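Local structure of arsenate Reductase (Corynebacterium glutamicum, 3T38) at the interface of chains A and B. The protein reduces arsenate to arsenite in a thioredoxin-dependent reaction, contributing to the arsenic resistance of the bacterium. Residues are numbered along the deposited sequence; one frame, centred on the assembly and turned at random. Chains: chain A/B, Arsenate Reductase.

Contact 1: the interface of chains A and B. Residues chain A 11, 15, 36, 39, 42-43; chain B 148, 152, 167, 169.
A:Arg36 and B:Asp148 form a salt bridge between helix 31-49 of chain A and the start of helix 148-153 in chain B. The chain B residues belong to the low molecular weight tyrosine phosphatase fold; the chain A helices 10-24 and 31-49 come from the N-terminal helical part. Both guanidinium tips of A:Arg36 close edge-on on one carboxylate oxygen, with the two planes 26° apart. NH1 meets the anti lone pair of B:Asp148 OD2 at 3.0 Å. NH2 comes nearly along the C-O bond of the same OD2, at 2.9 Å. B:Arg152 NE adds a third donor to OD2, on its syn side. The other oxygen, OD1, accepts from the phenol of B:Tyr169, OH to OD1 2.6 Å. Bonds to both oxygens should fix the rotation of the carboxylate. CG of B:Asp148 lies anti to the backbone N (chi1 178°), which sends the carboxylate toward chain A. Around OD2 two cationic groups crowd tip to tip, A:Arg36 NH2 3.0 Å from B:Arg152 NE. Both are donors, and the shared carboxylate probably offsets their repulsion. Packing is tight here, with A:Phe39 CB 3.5 Å from B:Asp148 CG. B:Arg152 NH2 makes a cation-pi contact over one face of the A:Phe39 ring, its guanidinium standing steeply (71°). A:Thr11 OG1 covers a face of the B:Tyr169 ring, 3.4 Å from CD1. The margin is looser. A:Val43 CG2 touches B:Pro167 CG at 3.7 Å. A:Tyr42 runs antiparallel alongside B:Pro167, and A:Asn15 hides little surface.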
# COMPACT_ATOMS: atom_id res chain seq x y z
N THR A 11 12.63 5.26 -12.33
CA THR A 11 11.52 5.14 -13.30
C THR A 11 11.88 4.30 -14.52
O THR A 11 11.08 3.50 -15.00
CB THR A 11 11.06 6.60 -13.79
OG1 THR A 11 10.26 7.21 -12.76
CG2 THR A 11 10.26 6.59 -15.17
N ASN A 15 10.63 0.60 -15.44
CA ASN A 15 10.07 0.29 -16.75
C ASN A 15 10.65 -1.01 -17.32
O ASN A 15 9.89 -1.81 -17.89
CB ASN A 15 10.32 1.42 -17.76
CG ASN A 15 9.45 2.61 -17.54
OD1 ASN A 15 8.32 2.50 -17.04
ND2 ASN A 15 9.96 3.77 -17.93
N ARG A 36 1.23 -2.24 -13.05
CA ARG A 36 0.89 -1.64 -11.74
C ARG A 36 1.57 -2.33 -10.62
O ARG A 36 1.93 -1.71 -9.61
CB ARG A 36 -0.63 -1.69 -11.44
CG ARG A 36 -1.44 -0.81 -12.40
CD ARG A 36 -1.18 0.68 -12.05
NE ARG A 36 -0.04 1.21 -12.75
CZ ARG A 36 0.72 2.22 -12.32
NH1 ARG A 36 0.51 2.78 -11.13
NH2 ARG A 36 1.73 2.64 -13.06
N PHE A 39 5.20 -0.79 -10.20
CA PHE A 39 5.31 0.60 -9.79
C PHE A 39 4.60 0.85 -8.45
O PHE A 39 5.10 1.65 -7.64
CB PHE A 39 4.78 1.57 -10.83
CG PHE A 39 5.71 1.73 -12.03
CD1 PHE A 39 5.54 0.93 -13.17
CD2 PHE A 39 6.70 2.70 -12.03
CE1 PHE A 39 6.36 1.05 -14.28
CE2 PHE A 39 7.55 2.85 -13.16
CZ PHE A 39 7.38 2.02 -14.28
N TYR A 42 6.86 -0.54 -5.66
CA TYR A 42 7.92 0.45 -5.46
C TYR A 42 7.48 1.61 -4.58
O TYR A 42 8.15 1.97 -3.63
CB TYR A 42 8.30 1.00 -6.80
CG TYR A 42 9.42 2.04 -6.70
CD1 TYR A 42 9.14 3.40 -6.86
CD2 TYR A 42 10.73 1.65 -6.50
CE1 TYR A 42 10.14 4.34 -6.79
CE2 TYR A 42 11.74 2.56 -6.41
CZ TYR A 42 11.44 3.92 -6.55
OH TYR A 42 12.45 4.84 -6.46
N VAL A 43 6.34 2.19 -4.92
CA VAL A 43 5.80 3.32 -4.20
C VAL A 43 5.40 2.92 -2.82
O VAL A 43 5.82 3.61 -1.83
CB VAL A 43 4.69 4.09 -4.99
CG1 VAL A 43 4.03 5.14 -4.06
CG2 VAL A 43 5.32 4.82 -6.19
N ASP B 148 1.36 5.10 -6.92
CA ASP B 148 2.10 5.50 -8.10
C ASP B 148 1.20 6.22 -9.06
O ASP B 148 1.63 7.20 -9.64
CB ASP B 148 2.79 4.32 -8.78
CG ASP B 148 3.50 4.73 -10.02
OD1 ASP B 148 4.54 5.42 -9.89
OD2 ASP B 148 3.02 4.39 -11.12
N ARG B 152 1.92 9.59 -11.45
CA ARG B 152 2.04 9.53 -12.92
C ARG B 152 1.13 10.51 -13.62
O ARG B 152 1.45 11.07 -14.69
CB ARG B 152 1.56 8.15 -13.39
CG ARG B 152 2.61 7.26 -13.68
CD ARG B 152 2.11 5.87 -13.88
NE ARG B 152 3.35 5.11 -13.83
CZ ARG B 152 3.97 4.67 -14.92
NH1 ARG B 152 3.41 4.80 -16.12
NH2 ARG B 152 5.13 4.04 -14.78
N PRO B 167 8.81 8.92 -6.27
CA PRO B 167 9.55 8.65 -7.54
C PRO B 167 9.59 9.92 -8.39
O PRO B 167 8.57 10.58 -8.55
CB PRO B 167 8.72 7.54 -8.24
CG PRO B 167 7.40 7.56 -7.56
CD PRO B 167 7.70 7.96 -6.10
N TYR B 169 9.48 11.33 -11.66
CA TYR B 169 9.15 11.14 -13.08
C TYR B 169 9.52 12.42 -13.78
O TYR B 169 9.21 13.52 -13.26
CB TYR B 169 7.66 10.86 -13.33
CG TYR B 169 7.17 9.45 -13.00
CD1 TYR B 169 7.28 8.42 -13.95
CD2 TYR B 169 6.56 9.18 -11.78
CE1 TYR B 169 6.81 7.15 -13.66
CE2 TYR B 169 6.08 7.90 -11.48
CZ TYR B 169 6.22 6.89 -12.42
OH TYR B 169 5.77 5.63 -12.14

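Contact 2: the interface of chains A and B. Residues chain A 47, 116-117, 145-146; chain B 47, 116-117, 145-146.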
# COMPACT_ATOMS: atom_id res chain seq x y z
N ARG A 47 7.24 4.53 0.65
CA ARG A 47 6.52 5.29 1.71
C ARG A 47 7.15 5.13 3.07
O ARG A 47 7.23 6.10 3.85
CB ARG A 47 5.05 4.89 1.73
CG ARG A 47 4.23 5.54 0.60
CD ARG A 47 2.70 5.35 0.81
NE ARG A 47 2.45 3.99 1.29
CZ ARG A 47 1.85 3.02 0.60
NH1 ARG A 47 1.41 3.19 -0.69
NH2 ARG A 47 1.70 1.86 1.20
N GLY A 116 3.16 -6.17 7.32
CA GLY A 116 2.87 -5.27 8.41
C GLY A 116 1.71 -4.37 8.04
O GLY A 116 1.43 -4.16 6.85
N SER A 117 0.98 -3.93 9.06
CA SER A 117 0.01 -2.85 8.89
C SER A 117 0.77 -1.51 8.73
O SER A 117 0.31 -0.60 8.03
CB SER A 117 -0.99 -2.81 10.06
OG SER A 117 -0.35 -2.53 11.29
N PRO A 145 4.17 -3.70 3.43
CA PRO A 145 2.78 -3.67 3.90
C PRO A 145 1.98 -4.89 3.52
O PRO A 145 2.16 -5.49 2.43
CB PRO A 145 2.17 -2.47 3.17
CG PRO A 145 2.91 -2.43 1.78
CD PRO A 145 4.35 -3.05 2.11
N LEU A 146 1.00 -5.20 4.37
CA LEU A 146 -0.05 -6.15 4.02
C LEU A 146 -0.74 -5.82 2.70
O LEU A 146 -1.13 -4.69 2.46
CB LEU A 146 -1.09 -6.17 5.13
CG LEU A 146 -2.13 -7.28 5.02
CD1 LEU A 146 -1.42 -8.72 4.97
CD2 LEU A 146 -3.05 -7.02 6.26
N ARG B 47 -5.19 -0.97 6.56
CA ARG B 47 -3.93 -0.98 7.32
C ARG B 47 -3.86 0.21 8.30
O ARG B 47 -3.41 0.06 9.43
CB ARG B 47 -2.68 -0.98 6.41
CG ARG B 47 -2.39 -2.34 5.71
CD ARG B 47 -1.06 -2.36 4.88
NE ARG B 47 -1.15 -1.52 3.70
CZ ARG B 47 -0.78 -0.26 3.71
NH1 ARG B 47 -0.24 0.23 4.84
NH2 ARG B 47 -0.92 0.48 2.61
N GLY B 116 -0.52 10.63 1.87
CA GLY B 116 0.52 10.58 2.90
C GLY B 116 1.52 9.45 2.76
O GLY B 116 1.27 8.47 2.05
N SER B 117 2.67 9.59 3.38
CA SER B 117 3.63 8.49 3.38
C SER B 117 3.24 7.54 4.53
O SER B 117 3.38 6.34 4.41
CB SER B 117 5.03 9.05 3.60
OG SER B 117 5.03 9.89 4.78
N PRO B 145 -2.83 6.42 1.41
CA PRO B 145 -1.39 6.34 1.12
C PRO B 145 -1.08 6.89 -0.22
O PRO B 145 -1.85 6.70 -1.19
CB PRO B 145 -1.11 4.82 1.10
CG PRO B 145 -2.48 4.17 0.81
CD PRO B 145 -3.45 5.08 1.53
N LEU B 146 0.11 7.44 -0.33
CA LEU B 146 0.67 7.75 -1.64
C LEU B 146 0.72 6.50 -2.54
O LEU B 146 1.22 5.44 -2.12
CB LEU B 146 2.08 8.33 -1.47
CG LEU B 146 2.77 8.87 -2.73
CD1 LEU B 146 1.96 10.10 -3.36
CD2 LEU B 146 4.25 9.19 -2.42
O HOH W 1 2.36 4.07 4.20
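A:Arg47 and B:Arg47 project from helical backbone near the end of helix 31-49 in each chain, while the facing B:Pro145 and B:Leu146 (and A:Pro145 and A:Leu146) run extended and B:Ser117 and A:Ser117 follow strand 111-116. The site is a two-fold arginine pair at the dimer contact of the deposited assembly. Each side chain leaves its helix with CG anti to the carbonyl carbon and lies along the partner's loops. A:Arg47 bends at chi3 (-41°), which brings its guanidinium edge to a backbone carbonyl of chain B. NH1 donates to B:Leu146 O at 2.7 Å, a fairly straight bond (160° at H) close to the guanidinium plane. One face of the same group is covered by B:Pro145, whose CB lies 3.5 Å from CZ of A:Arg47. A water links NE of A:Arg47 (2.9 Å) to the carbonyl of B:Ser117. B:Arg47 repeats the packing but not the bonding. Its NH1 makes a weak bond to A:Ser117 O at 3.3 Å, and A:Pro145 CB lies over one guanidinium face. The aliphatic part also packs on chain A, with CD of B:Arg47 3.8 Å from CB of A:Leu146. The two-fold is therefore not exact at the arginine tips. Their guanidinium planes are nearly parallel, 3° apart. Like charges so near would probably repel, and the carbonyls may offset this. The tips meet with A:Arg47 NH2 3.3 Å from B:Arg47 NH2.

The C-alpha centres of contact 1 and contact 2 lie about 15 Å apart. Helix 31-49 of chain A serves both, with A:Arg36, A:Phe39, A:Tyr42 and A:Val43 in contact 1 and A:Arg47 in contact 2. B:Leu146 of contact 2 precedes B:Asp148 of contact 1 by two positions, so one short stretch meets this helix at two levels. Contact 2 brings A:Arg47 and B:Arg47 together near the two-fold, while contact 1 lies to one side and has a twin with the chains exchanged. Together they suggest pairing of helix 31-49 with the loops and short helix 148-153 of the partner, although the structure alone does not show that the dimer forms in the cell.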